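Local coordinates for ATP-dependent Clp protease adapter protein CLPS1, chloroplastic (PDB 7D34) that is a chloroplast adapter that modulates the chaperone CLPC and is probably involved in selecting substrates for the plastid Clp protease, at residues V21-K26 against N69-S74; V50-A55 against E60-Q65. One frame throughout, in Å; residues are numbered along the deposited sequence.

How the contacts relate
Both contacts involve the last part of the ClpS fold, where helix 56-68 and strand 72-77 follow each other. Contact 1 ties helix 17-27 to the turn after helix 56-68. Contact 2 sets helix 56-68 against strand 48-54 and is nested inside the loop that contact 1 closes. Their centres lie about 10 Å apart, and Leu24 of the first touches Val51 of the second. Each is partly buried. Contact 1 has a buried Val23-Leu71 pair and a more exposed polar pair, Lys26 bonded to Asn69. Contact 2 covers less surface, has only loose van der Waals contacts between its segments, and centres on the buried ring of His62.

Contact 1: residues V21-K26 against N69-S74; sequences VQVLMK and NGLLSS
Val23 CG1 stands anti to the backbone N, which directs this methyl to Asn69 and Leu71. The Lys26 chain bends at chi3 (78°), and this turns the ammonium group to the Asn69 amide. The Val23 and Leu71 side chains lie alongside each other, pointing opposite ways. Val23 CG1 meets Leu71 CD1 at 3.6 Å and lies equally close to Asn69 CB. The second methyl, Val23 CG2, packs more loosely on Asn69 CB at 4.0 Å. The apolar part of Asn69 thus extends the Val23 patch, and its amide lies toward the exposed side, at Lys26.

There, Lys26 NZ donates a hydrogen bond of 2.7 Å to Asn69 OD1. The C=O...N angle is 139°, and the donor is tilted 30° from the carbonyl plane. Lys26 CE follows close behind, 3.2 Å from Asn69 OD1. The other end of the amide is held too: Asn69 ND2 bonds to Gln65 O. Bonds at both ends would hold the amide in its rotation. Asn69 O accepts from Tyr19 OH, a second tie to helix 17-27.

Leu71 also packs on Leu9 and Asn15, and its side chain is about 6 Å from the bound phenylalanine. The contact therefore lies close to the pocket for this ligand. Gly70, with positive phi, is the C-prime residue of a Schellman motif that ends helix 56-68. The arrangement is a Schellman helix end held against a neighbouring helix, leading into the edge strand 72-77 of the ClpS domain.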
loop_
_atom_site.group_PDB
_atom_site.type_symbol
_atom_site.label_atom_id
_atom_site.label_comp_id
_atom_site.label_asym_id
_atom_site.label_seq_id
_atom_site.Cartn_x
_atom_site.Cartn_y
_atom_site.Cartn_z
ATOM N N VAL A 21 11.842 -8.236 -4.950
ATOM C CA VAL A 21 12.617 -7.572 -3.904
ATOM C C VAL A 21 13.908 -6.996 -4.461
ATOM O O VAL A 21 14.302 -5.876 -4.110
ATOM C CB VAL A 21 12.902 -8.563 -2.765
ATOM C CG1 VAL A 21 13.757 -7.971 -1.678
ATOM C CG2 VAL A 21 11.585 -8.934 -2.151
ATOM N N GLN A 22 14.615 -7.761 -5.298
ATOM C CA GLN A 22 15.881 -7.267 -5.845
ATOM C C GLN A 22 15.683 -6.021 -6.700
ATOM O O GLN A 22 16.484 -5.080 -6.633
ATOM C CB GLN A 22 16.589 -8.364 -6.633
ATOM C CG GLN A 22 16.997 -9.534 -5.773
ATOM C CD GLN A 22 17.438 -10.756 -6.557
ATOM O OE1 GLN A 22 17.233 -10.849 -7.759
ATOM N NE2 GLN A 22 18.075 -11.695 -5.867
ATOM N N VAL A 23 14.652 -6.017 -7.546
ATOM C CA VAL A 23 14.386 -4.846 -8.383
ATOM C C VAL A 23 14.109 -3.623 -7.512
ATOM O O VAL A 23 14.633 -2.525 -7.756
ATOM C CB VAL A 23 13.208 -5.123 -9.330
ATOM C CG1 VAL A 23 12.843 -3.858 -10.102
ATOM C CG2 VAL A 23 13.532 -6.232 -10.308
ATOM N N LEU A 24 13.254 -3.778 -6.497
ATOM C CA LEU A 24 12.966 -2.637 -5.638
ATOM C C LEU A 24 14.251 -2.069 -5.059
ATOM O O LEU A 24 14.453 -0.851 -5.027
ATOM C CB LEU A 24 12.022 -3.018 -4.507
ATOM C CG LEU A 24 10.579 -3.295 -4.948
ATOM C CD1 LEU A 24 9.742 -3.991 -3.878
ATOM C CD2 LEU A 24 9.933 -1.985 -5.431
ATOM N N MET A 25 15.128 -2.946 -4.571
ATOM C CA MET A 25 16.383 -2.474 -4.006
ATOM C C MET A 25 17.251 -1.788 -5.047
ATOM O O MET A 25 17.937 -0.809 -4.743
ATOM C CB MET A 25 17.175 -3.640 -3.416
ATOM C CG MET A 25 16.494 -4.483 -2.387
ATOM S SD MET A 25 16.839 -3.856 -0.771
ATOM C CE MET A 25 18.564 -4.203 -0.620
ATOM N N LYS A 26 17.212 -2.278 -6.280
ATOM C CA LYS A 26 18.058 -1.722 -7.326
ATOM C C LYS A 26 17.694 -0.280 -7.643
ATOM O O LYS A 26 18.561 0.603 -7.637
ATOM C CB LYS A 26 17.964 -2.571 -8.596
ATOM C CG LYS A 26 18.906 -2.058 -9.695
ATOM C CD LYS A 26 19.239 -3.083 -10.797
ATOM C CE LYS A 26 18.091 -3.225 -11.789
ATOM N NZ LYS A 26 18.242 -4.474 -12.621
ATOM N N ASN A 69 12.365 -3.154 -15.630
ATOM C CA ASN A 69 12.867 -4.363 -14.997
ATOM C C ASN A 69 11.796 -5.438 -14.879
ATOM O O ASN A 69 12.016 -6.430 -14.188
ATOM C CB ASN A 69 13.438 -4.026 -13.617
ATOM C CG ASN A 69 14.837 -3.429 -13.684
ATOM O OD1 ASN A 69 15.823 -4.144 -13.792
ATOM N ND2 ASN A 69 14.911 -2.105 -13.706
ATOM N N GLY A 70 10.636 -5.246 -15.505
ATOM C CA GLY A 70 9.632 -6.287 -15.637
ATOM C C GLY A 70 8.461 -6.236 -14.677
ATOM O O GLY A 70 7.624 -7.148 -14.710
ATOM N N LEU A 71 8.338 -5.189 -13.868
ATOM C CA LEU A 71 7.254 -5.090 -12.898
ATOM C C LEU A 71 6.112 -4.221 -13.431
ATOM O O LEU A 71 6.260 -3.493 -14.412
ATOM C CB LEU A 71 7.744 -4.523 -11.559
ATOM C CG LEU A 71 9.020 -5.168 -11.008
ATOM C CD1 LEU A 71 9.327 -4.642 -9.608
ATOM C CD2 LEU A 71 8.973 -6.678 -11.044
ATOM N N LEU A 72 4.937 -4.372 -12.814
ATOM C CA LEU A 72 3.759 -3.561 -13.123
ATOM C C LEU A 72 3.690 -2.393 -12.137
ATOM O O LEU A 72 3.642 -2.618 -10.918
ATOM C CB LEU A 72 2.475 -4.381 -13.048
ATOM C CG LEU A 72 2.348 -5.530 -14.044
ATOM C CD1 LEU A 72 1.083 -6.301 -13.802
ATOM C CD2 LEU A 72 2.342 -4.964 -15.453
ATOM N N SER A 73 3.773 -1.159 -12.652
ATOM C CA SER A 73 3.830 0.038 -11.819
ATOM C C SER A 73 2.995 1.169 -12.416
ATOM O O SER A 73 2.859 1.291 -13.636
ATOM C CB SER A 73 5.305 0.466 -11.642
ATOM O OG SER A 73 5.422 1.662 -10.894
ATOM N N SER A 74 2.412 1.972 -11.530
ATOM C CA SER A 74 1.660 3.165 -11.902
ATOM C C SER A 74 2.108 4.331 -11.028
ATOM O O SER A 74 2.707 4.139 -9.967
ATOM C CB SER A 74 0.143 2.920 -11.775
ATOM O OG SER A 74 -0.160 2.415 -10.488
#

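Contact 2: residues V50-A55 against E60-Q65; sequences VVIVCA and EQHCMQ
Segment 50-55, on strand 48-54, runs past segment 60-65 of helix 56-68 with the backbones well apart, the nearest CA atoms being those of Ile52 and His62 at 9.0 Å. Side chains bridge this distance. Ile52, Cys54 and His62 all start out toward the opposite segment, and the imidazole of His62 reaches both strand residues through one atom. His62 CD2 lies 4.3 Å from Ile52 CG2 and 4.2 Å from Cys54 SG. These are loose van der Waals contacts, and both partners approach the ring obliquely. The sulfur of Cys54 is 5.2 Å from the centre of the His62 ring.

Cys54 SG sits between its own backbone N and carbonyl carbon (chi1 44°), and this brings the sulfur round to the helix side. His62 CG is anti to its carbonyl carbon. From there the ring reaches the strand with its CD2 corner, while its ND1 faces onward along the helix, toward Gln65. His62 ND1 donates a hydrogen bond to Gln65 OE1, three residues further on, at 3.1 Å. The N-H...O angle is 156°, and the oxygen lies 15° out of the ring plane. This bond fixes the rotation of the buried imidazole and settles which nitrogen turns to Gln65. With an alanine in place of His62, a gap is likely to open beside Ile52 and Cys54, and Gln65 OE1 would lose its ring donor.

Ile28 and Pro29, in the loop after helix 17-27, also touch His62. On the strand side, Ile52 and Cys54 pack on Val7 of the central strand 5-10. Next to His62, Cys63 rests on Ser73 and Val75. Helix 56-68 thus packs on the sheet and touches both outer strands, 48-54 through His62 and 72-77 through Cys63.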
loop_
_atom_site.group_PDB
_atom_site.type_symbol
_atom_site.label_atom_id
_atom_site.label_comp_id
_atom_site.label_asym_id
_atom_site.label_seq_id
_atom_site.Cartn_x
_atom_site.Cartn_y
_atom_site.Cartn_z
ATOM N N VAL A 50 2.170 0.666 -2.115
ATOM C CA VAL A 50 2.864 1.939 -2.284
ATOM C C VAL A 50 4.355 1.690 -2.114
ATOM O O VAL A 50 4.808 1.227 -1.061
ATOM C CB VAL A 50 2.363 2.997 -1.288
ATOM C CG1 VAL A 50 3.258 4.258 -1.340
ATOM C CG2 VAL A 50 0.878 3.273 -1.571
ATOM N N VAL A 51 5.123 2.028 -3.144
ATOM C CA VAL A 51 6.565 1.829 -3.115
ATOM C C VAL A 51 7.263 2.998 -2.423
ATOM O O VAL A 51 8.113 2.815 -1.541
ATOM C CB VAL A 51 7.097 1.655 -4.545
ATOM C CG1 VAL A 51 8.610 1.581 -4.502
ATOM C CG2 VAL A 51 6.503 0.436 -5.155
ATOM N N ILE A 52 6.912 4.218 -2.824
ATOM C CA ILE A 52 7.522 5.438 -2.312
ATOM C C ILE A 52 6.601 6.609 -2.635
ATOM O O ILE A 52 5.836 6.566 -3.608
ATOM C CB ILE A 52 8.927 5.653 -2.913
ATOM C CG1 ILE A 52 9.543 6.972 -2.442
ATOM C CG2 ILE A 52 8.860 5.569 -4.428
ATOM C CD1 ILE A 52 11.075 6.954 -2.450
ATOM N N VAL A 53 6.686 7.666 -1.843
ATOM C CA VAL A 53 5.993 8.915 -2.116
ATOM C C VAL A 53 7.077 9.950 -2.391
ATOM O O VAL A 53 7.990 10.136 -1.579
ATOM C CB VAL A 53 5.081 9.336 -0.946
ATOM C CG1 VAL A 53 4.336 10.629 -1.313
ATOM C CG2 VAL A 53 4.095 8.210 -0.571
ATOM N N CYS A 54 6.976 10.620 -3.534
ATOM C CA CYS A 54 8.013 11.528 -3.997
ATOM C C CYS A 54 7.368 12.506 -4.970
ATOM O O CYS A 54 6.189 12.388 -5.321
ATOM C CB CYS A 54 9.179 10.787 -4.670
ATOM S SG CYS A 54 8.703 9.483 -5.801
ATOM N N ALA A 55 8.168 13.474 -5.406
ATOM C CA ALA A 55 7.786 14.380 -6.475
ATOM C C ALA A 55 7.343 13.641 -7.728
ATOM O O ALA A 55 7.738 12.503 -7.975
ATOM C CB ALA A 55 8.964 15.290 -6.791
ATOM N N GLU A 60 7.518 9.321 -11.759
ATOM C CA GLU A 60 7.531 8.819 -13.127
ATOM C C GLU A 60 8.807 8.031 -13.411
ATOM O O GLU A 60 8.755 6.968 -14.039
ATOM C CB GLU A 60 7.398 9.986 -14.116
ATOM C CG GLU A 60 5.957 10.438 -14.423
ATOM C CD GLU A 60 5.073 9.291 -14.916
ATOM O OE1 GLU A 60 5.595 8.426 -15.654
ATOM O OE2 GLU A 60 3.862 9.245 -14.581
ATOM N N GLN A 61 9.962 8.539 -12.960
ATOM C CA GLN A 61 11.237 7.873 -13.217
ATOM C C GLN A 61 11.248 6.477 -12.620
ATOM O O GLN A 61 11.489 5.482 -13.313
ATOM C CB GLN A 61 12.378 8.710 -12.637
ATOM C CG GLN A 61 13.741 8.293 -13.131
ATOM C CD GLN A 61 14.894 8.983 -12.396
ATOM O OE1 GLN A 61 14.979 8.965 -11.170
ATOM N NE2 GLN A 61 15.787 9.599 -13.159
ATOM N N HIS A 62 10.925 6.393 -11.340
ATOM C CA HIS A 62 10.940 5.122 -10.645
ATOM C C HIS A 62 9.924 4.154 -11.232
ATOM O O HIS A 62 10.211 2.959 -11.364
ATOM C CB HIS A 62 10.636 5.387 -9.179
ATOM C CG HIS A 62 11.673 6.216 -8.503
ATOM N ND1 HIS A 62 12.947 6.350 -9.006
ATOM C CD2 HIS A 62 11.635 6.946 -7.365
ATOM C CE1 HIS A 62 13.655 7.121 -8.200
ATOM N NE2 HIS A 62 12.879 7.503 -7.201
ATOM N N CYS A 63 8.739 4.649 -11.616
ATOM C CA CYS A 63 7.756 3.774 -12.256
ATOM C C CYS A 63 8.323 3.170 -13.533
ATOM O O CYS A 63 8.157 1.972 -13.788
ATOM C CB CYS A 63 6.451 4.541 -12.538
ATOM S SG CYS A 63 5.169 3.680 -13.555
ATOM N N MET A 64 9.043 3.977 -14.316
ATOM C CA MET A 64 9.641 3.508 -15.563
ATOM C C MET A 64 10.764 2.514 -15.286
ATOM O O MET A 64 10.897 1.500 -15.981
ATOM C CB MET A 64 10.096 4.716 -16.383
ATOM C CG MET A 64 8.922 5.636 -16.725
ATOM S SD MET A 64 7.944 5.110 -18.137
ATOM C CE MET A 64 6.970 3.833 -17.392
ATOM N N GLN A 65 11.584 2.791 -14.273
ATOM C CA GLN A 65 12.658 1.880 -13.910
ATOM C C GLN A 65 12.096 0.529 -13.498
ATOM O O GLN A 65 12.592 -0.512 -13.940
ATOM C CB GLN A 65 13.485 2.509 -12.790
ATOM C CG GLN A 65 14.458 3.583 -13.287
ATOM C CD GLN A 65 14.898 4.510 -12.167
ATOM O OE1 GLN A 65 14.334 4.477 -11.062
ATOM N NE2 GLN A 65 15.919 5.337 -12.436
#